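Local coordinates for protein cyclopropane mycolic acid synthase MmaA2 (Mycobacterium tuberculosis, PDB 1TPY) that transfers a methylene group from S-adenosyl-L-methionine to a double bond of mycolic acids, forming the distal cis cyclopropane ring of alpha mycolates and also cis-cyclopropanating methoxymycolates, at residues T78-I83 against K105-M110; P206-V211 against D279-T284. All coordinates share one frame; numbering follows the deposited sequence.

Contact 1: residues T78-I83 against K105-M110; sequences TMRRAI and KSFDEM
Met79 and Phe107 meet at about a right angle, the thioether reaching the far end of the phenyl ring. Its sulfur lies at the ring edge, in plane, 5.3 Å from SD to the centroid of Phe107, which makes this a Met-aromatic contact. A bend at the last torsion (chi3 -67°) brings the methyl round, so that Met79 CE ends 3.6 Å from Phe107 CZ. On the next rim atom, CE2, the aliphatic part of Arg80 takes over: Arg80 CG sits 3.9 Å from Phe107 CE2, and the guanidinium plane is turned 70° from the ring.

Arg80 CG also packs 3.8 Å from Met110 SD, and the Met110 chain, also bent at its last torsion, carries its methyl on to Ile83. These two side chains meet tip to tip, with Met110 CE 4.1 Å from Ile83 CD1. The polar end of Arg80 leaves this apolar layer and comes obliquely up to Ser106. Arg80 NH1 gives Ser106 OG a weak hydrogen bond of 3.1 Å, bent to 128° at the hydrogen; the same NH1 is also bonded to Trp75 O, while Ser106 OG bonds to Val103 O within its own helix.

Underneath, Met79, Ile83 and Phe107 all rest on Val90 of strand 89-94, and Met79 touches Cys73, an S-adenosyl-L-methionine-binding residue. Helices 77-86 and 97-108, with Met110 added from the turn just past the second, thus pack side by side over the parallel strands, as successive helices do in the Rossmann-like fold of S-adenosylmethionine-dependent methyltransferases.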
loop_
_atom_site.group_PDB
_atom_site.type_symbol
_atom_site.label_atom_id
_atom_site.label_comp_id
_atom_site.label_asym_id
_atom_site.label_seq_id
_atom_site.Cartn_x
_atom_site.Cartn_y
_atom_site.Cartn_z
ATOM N N THR A 78 1.809 -8.230 6.316
ATOM C CA THR A 78 0.666 -8.858 5.673
ATOM C C THR A 78 0.931 -10.330 5.370
ATOM O O THR A 78 0.111 -11.189 5.694
ATOM C CB THR A 78 0.276 -8.116 4.379
ATOM O OG1 THR A 78 -0.096 -6.771 4.701
ATOM C CG2 THR A 78 -0.914 -8.811 3.695
ATOM N N MET A 79 2.073 -10.632 4.756
ATOM C CA MET A 79 2.395 -12.022 4.446
ATOM C C MET A 79 2.531 -12.860 5.704
ATOM O O MET A 79 1.971 -13.947 5.788
ATOM C CB MET A 79 3.683 -12.120 3.624
ATOM C CG MET A 79 3.535 -11.611 2.203
ATOM S SD MET A 79 5.007 -11.873 1.229
ATOM C CE MET A 79 6.168 -10.741 2.070
ATOM N N ARG A 80 3.277 -12.362 6.684
ATOM C CA ARG A 80 3.450 -13.101 7.924
ATOM C C ARG A 80 2.099 -13.384 8.570
ATOM O O ARG A 80 1.885 -14.463 9.123
ATOM C CB ARG A 80 4.346 -12.326 8.891
ATOM C CG ARG A 80 5.796 -12.200 8.422
ATOM C CD ARG A 80 6.709 -11.774 9.572
ATOM N NE ARG A 80 6.352 -10.465 10.122
ATOM C CZ ARG A 80 6.716 -9.298 9.598
ATOM N NH1 ARG A 80 7.465 -9.254 8.502
ATOM N NH2 ARG A 80 6.319 -8.168 10.170
ATOM N N ARG A 81 1.186 -12.418 8.496
ATOM C CA ARG A 81 -0.150 -12.588 9.075
ATOM C C ARG A 81 -0.960 -13.599 8.265
ATOM O O ARG A 81 -1.761 -14.358 8.814
ATOM C CB ARG A 81 -0.895 -11.250 9.097
ATOM C CG ARG A 81 -2.341 -11.330 9.596
ATOM C CD ARG A 81 -2.429 -11.658 11.089
ATOM N NE ARG A 81 -3.798 -11.519 11.588
ATOM C CZ ARG A 81 -4.187 -11.819 12.824
ATOM N NH1 ARG A 81 -3.311 -12.281 13.709
ATOM N NH2 ARG A 81 -5.459 -11.655 13.177
ATOM N N ALA A 82 -0.749 -13.607 6.955
ATOM C CA ALA A 82 -1.470 -14.530 6.085
ATOM C C ALA A 82 -1.084 -15.978 6.407
ATOM O O ALA A 82 -1.916 -16.885 6.348
ATOM C CB ALA A 82 -1.168 -14.208 4.626
ATOM N N ILE A 83 0.184 -16.184 6.746
ATOM C CA ILE A 83 0.684 -17.507 7.084
ATOM C C ILE A 83 0.028 -18.042 8.347
ATOM O O ILE A 83 -0.471 -19.168 8.375
ATOM C CB ILE A 83 2.198 -17.482 7.336
ATOM C CG1 ILE A 83 2.932 -17.108 6.048
ATOM C CG2 ILE A 83 2.661 -18.844 7.874
ATOM C CD1 ILE A 83 4.426 -17.022 6.210
ATOM N N LYS A 105 14.792 -11.540 6.610
ATOM C CA LYS A 105 15.198 -11.754 7.988
ATOM C C LYS A 105 14.010 -12.214 8.845
ATOM O O LYS A 105 14.100 -13.223 9.552
ATOM C CB LYS A 105 15.804 -10.452 8.523
ATOM C CG LYS A 105 16.162 -10.426 9.992
ATOM C CD LYS A 105 16.748 -9.058 10.353
ATOM C CE LYS A 105 16.714 -8.786 11.858
ATOM N NZ LYS A 105 17.455 -9.813 12.640
ATOM N N SER A 106 12.894 -11.491 8.768
ATOM C CA SER A 106 11.705 -11.850 9.549
ATOM C C SER A 106 11.199 -13.250 9.176
ATOM O O SER A 106 10.681 -13.983 10.021
ATOM C CB SER A 106 10.583 -10.832 9.326
ATOM O OG SER A 106 9.864 -11.118 8.135
ATOM N N PHE A 107 11.337 -13.611 7.906
ATOM C CA PHE A 107 10.904 -14.926 7.451
ATOM C C PHE A 107 11.763 -16.011 8.088
ATOM O O PHE A 107 11.254 -17.033 8.546
ATOM C CB PHE A 107 10.985 -15.007 5.920
ATOM C CG PHE A 107 9.759 -14.482 5.215
ATOM C CD1 PHE A 107 9.800 -14.168 3.861
ATOM C CD2 PHE A 107 8.556 -14.321 5.902
ATOM C CE1 PHE A 107 8.658 -13.698 3.199
ATOM C CE2 PHE A 107 7.414 -13.856 5.251
ATOM C CZ PHE A 107 7.466 -13.544 3.895
ATOM N N ASP A 108 13.068 -15.770 8.126
ATOM C CA ASP A 108 14.017 -16.708 8.712
ATOM C C ASP A 108 13.724 -16.963 10.185
ATOM O O ASP A 108 13.855 -18.088 10.672
ATOM C CB ASP A 108 15.438 -16.163 8.557
ATOM C CG ASP A 108 15.911 -16.172 7.114
ATOM O OD1 ASP A 108 16.902 -15.475 6.807
ATOM O OD2 ASP A 108 15.298 -16.887 6.292
ATOM N N GLU A 109 13.324 -15.911 10.889
ATOM C CA GLU A 109 13.020 -15.999 12.310
ATOM C C GLU A 109 11.675 -16.656 12.599
ATOM O O GLU A 109 11.322 -16.862 13.758
ATOM C CB GLU A 109 13.050 -14.604 12.939
ATOM C CG GLU A 109 14.437 -13.986 13.040
ATOM C CD GLU A 109 14.413 -12.599 13.672
ATOM O OE1 GLU A 109 13.945 -11.648 13.010
ATOM O OE2 GLU A 109 14.858 -12.463 14.837
ATOM N N MET A 110 10.922 -16.976 11.552
ATOM C CA MET A 110 9.622 -17.619 11.719
ATOM C C MET A 110 9.768 -19.125 11.797
ATOM O O MET A 110 10.564 -19.717 11.075
ATOM C CB MET A 110 8.698 -17.294 10.549
ATOM C CG MET A 110 8.142 -15.895 10.539
ATOM S SD MET A 110 6.915 -15.741 9.230
ATOM C CE MET A 110 5.422 -16.253 10.113
#

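Contact 2: residues P206-V211 against D279-T284; sequences PTIEMV and DVNQFT
The Phe283 ring carries Val211 on one face and Ile208 at its edge. Val211 CG1 stands almost exactly over the ring centre, 3.6 Å from the centroid and only 6° off the normal, a well-aligned CH-pi contact. With CG1 anti to the backbone N (chi1 175°), the methyl comes down squarely on the ring, while Val211 CB lies 3.9 Å from Phe283 CZ. Near the ring plane, Ile208 CG2 is a looser neighbour at 4.4 Å from Phe283 CE2.

The other branch of Ile208 reaches across to the strand two residues before Phe283: its side chain crosses that of Asn281 at about a right angle, and its CD1 also comes near Asp279, 4.2 Å from OD1. The other carboxylate oxygen, Asp279 OD2, takes a hydrogen bond from Ser227 OG, at the end of strand 221-227. Leu222 and Arg225 of that same strand also touch Phe283.

Alternate residues Asp279, Asn281 and Phe283 thus present one side of strand 278-286 to the first turn of helix 208-218. This is helix-on-sheet packing in the alpha/beta core of a class I methyltransferase, at the antiparallel part of its sheet.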
loop_
_atom_site.group_PDB
_atom_site.type_symbol
_atom_site.label_atom_id
_atom_site.label_comp_id
_atom_site.label_asym_id
_atom_site.label_seq_id
_atom_site.Cartn_x
_atom_site.Cartn_y
_atom_site.Cartn_z
ATOM N N PRO A 206 -4.668 6.266 -8.817
ATOM C CA PRO A 206 -5.674 6.177 -9.870
ATOM C C PRO A 206 -6.955 6.836 -9.370
ATOM O O PRO A 206 -7.059 7.222 -8.204
ATOM C CB PRO A 206 -5.857 4.678 -10.027
ATOM C CG PRO A 206 -5.769 4.218 -8.604
ATOM C CD PRO A 206 -4.557 4.987 -8.091
ATOM N N THR A 207 -7.921 6.975 -10.269
ATOM C CA THR A 207 -9.218 7.506 -9.910
ATOM C C THR A 207 -10.022 6.219 -9.782
ATOM O O THR A 207 -9.563 5.173 -10.235
ATOM C CB THR A 207 -9.799 8.396 -11.029
ATOM O OG1 THR A 207 -11.026 8.975 -10.584
ATOM C CG2 THR A 207 -10.083 7.593 -12.264
ATOM N N ILE A 208 -11.200 6.270 -9.170
ATOM C CA ILE A 208 -11.993 5.054 -9.023
ATOM C C ILE A 208 -12.380 4.443 -10.368
ATOM O O ILE A 208 -12.234 3.239 -10.567
ATOM C CB ILE A 208 -13.283 5.304 -8.183
ATOM C CG1 ILE A 208 -12.916 5.458 -6.701
ATOM C CG2 ILE A 208 -14.267 4.147 -8.369
ATOM C CD1 ILE A 208 -14.076 5.921 -5.818
ATOM N N GLU A 209 -12.861 5.267 -11.292
ATOM C CA GLU A 209 -13.257 4.761 -12.599
ATOM C C GLU A 209 -12.086 4.125 -13.347
ATOM O O GLU A 209 -12.278 3.184 -14.109
ATOM C CB GLU A 209 -13.886 5.876 -13.448
ATOM C CG GLU A 209 -13.028 7.125 -13.573
ATOM C CD GLU A 209 -13.728 8.231 -14.327
ATOM O OE1 GLU A 209 -14.973 8.276 -14.286
ATOM O OE2 GLU A 209 -13.040 9.062 -14.950
ATOM N N MET A 210 -10.875 4.628 -13.123
ATOM C CA MET A 210 -9.699 4.068 -13.790
ATOM C C MET A 210 -9.486 2.613 -13.385
ATOM O O MET A 210 -9.220 1.762 -14.233
ATOM C CB MET A 210 -8.445 4.877 -13.457
ATOM C CG MET A 210 -8.287 6.166 -14.251
ATOM S SD MET A 210 -6.857 7.130 -13.669
ATOM C CE MET A 210 -5.600 5.892 -13.820
ATOM N N VAL A 211 -9.592 2.338 -12.085
ATOM C CA VAL A 211 -9.431 0.979 -11.568
ATOM C C VAL A 211 -10.533 0.073 -12.120
ATOM O O VAL A 211 -10.258 -1.022 -12.614
ATOM C CB VAL A 211 -9.499 0.948 -10.022
ATOM C CG1 VAL A 211 -9.459 -0.493 -9.525
ATOM C CG2 VAL A 211 -8.341 1.737 -9.430
ATOM N N ASP A 279 -9.338 9.647 -1.438
ATOM C CA ASP A 279 -10.086 8.530 -0.862
ATOM C C ASP A 279 -9.107 7.349 -0.840
ATOM O O ASP A 279 -7.979 7.461 -1.319
ATOM C CB ASP A 279 -11.305 8.211 -1.754
ATOM C CG ASP A 279 -12.292 7.239 -1.107
ATOM O OD1 ASP A 279 -13.253 6.821 -1.799
ATOM O OD2 ASP A 279 -12.126 6.898 0.084
ATOM N N VAL A 280 -9.531 6.232 -0.268
ATOM C CA VAL A 280 -8.708 5.027 -0.212
ATOM C C VAL A 280 -9.724 3.896 -0.294
ATOM O O VAL A 280 -10.690 3.863 0.476
ATOM C CB VAL A 280 -7.876 4.954 1.113
ATOM C CG1 VAL A 280 -8.795 4.869 2.316
ATOM C CG2 VAL A 280 -6.933 3.760 1.073
ATOM N N ASN A 281 -9.519 2.981 -1.235
ATOM C CA ASN A 281 -10.464 1.896 -1.446
ATOM C C ASN A 281 -9.889 0.499 -1.583
ATOM O O ASN A 281 -8.753 0.316 -2.025
ATOM C CB ASN A 281 -11.294 2.171 -2.706
ATOM C CG ASN A 281 -12.241 3.345 -2.544
ATOM O OD1 ASN A 281 -11.916 4.482 -2.891
ATOM N ND2 ASN A 281 -13.416 3.072 -2.008
ATOM N N GLN A 282 -10.694 -0.483 -1.199
ATOM C CA GLN A 282 -10.321 -1.880 -1.341
ATOM C C GLN A 282 -11.217 -2.455 -2.440
ATOM O O GLN A 282 -12.447 -2.505 -2.304
ATOM C CB GLN A 282 -10.513 -2.658 -0.031
ATOM C CG GLN A 282 -9.435 -2.368 1.003
ATOM C CD GLN A 282 -9.349 -3.412 2.098
ATOM O OE1 GLN A 282 -8.397 -3.427 2.882
ATOM N NE2 GLN A 282 -10.338 -4.288 2.162
ATOM N N PHE A 283 -10.594 -2.860 -3.541
ATOM C CA PHE A 283 -11.328 -3.428 -4.663
ATOM C C PHE A 283 -11.184 -4.941 -4.701
ATOM O O PHE A 283 -10.078 -5.467 -4.867
ATOM C CB PHE A 283 -10.821 -2.874 -5.985
ATOM C CG PHE A 283 -10.976 -1.389 -6.138
ATOM C CD1 PHE A 283 -10.032 -0.521 -5.611
ATOM C CD2 PHE A 283 -12.042 -0.862 -6.861
ATOM C CE1 PHE A 283 -10.139 0.855 -5.802
ATOM C CE2 PHE A 283 -12.160 0.514 -7.058
ATOM C CZ PHE A 283 -11.205 1.373 -6.527
ATOM N N THR A 284 -12.298 -5.641 -4.545
ATOM C CA THR A 284 -12.274 -7.091 -4.593
ATOM C C THR A 284 -12.547 -7.458 -6.043
ATOM O O THR A 284 -13.677 -7.347 -6.511
ATOM C CB THR A 284 -13.353 -7.700 -3.680
ATOM O OG1 THR A 284 -13.111 -7.291 -2.328
ATOM C CG2 THR A 284 -13.311 -9.222 -3.748
#

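After the N-terminal helices, strand 67-71 leads into helix 77-86, and the chain returns through strand 89-94 to the end of helix 97-108 and the turn after it, where contact 1 closes its short loop. Strands 116-120, 132-136 and 163-171 follow before contact 2 opens at the start of helix 208-218. A much longer excursion, mostly helical but including strand 221-227, returns to strand 278-286 to close it. The two loops run in series, neither enclosing nor crossing the other. Their centres lie 28 Å apart: contact 1 joins the helices that follow strands 67-71 and 89-94, in the parallel part of the sheet; contact 2 joins helix 208-218 to strand 278-286, in its antiparallel part.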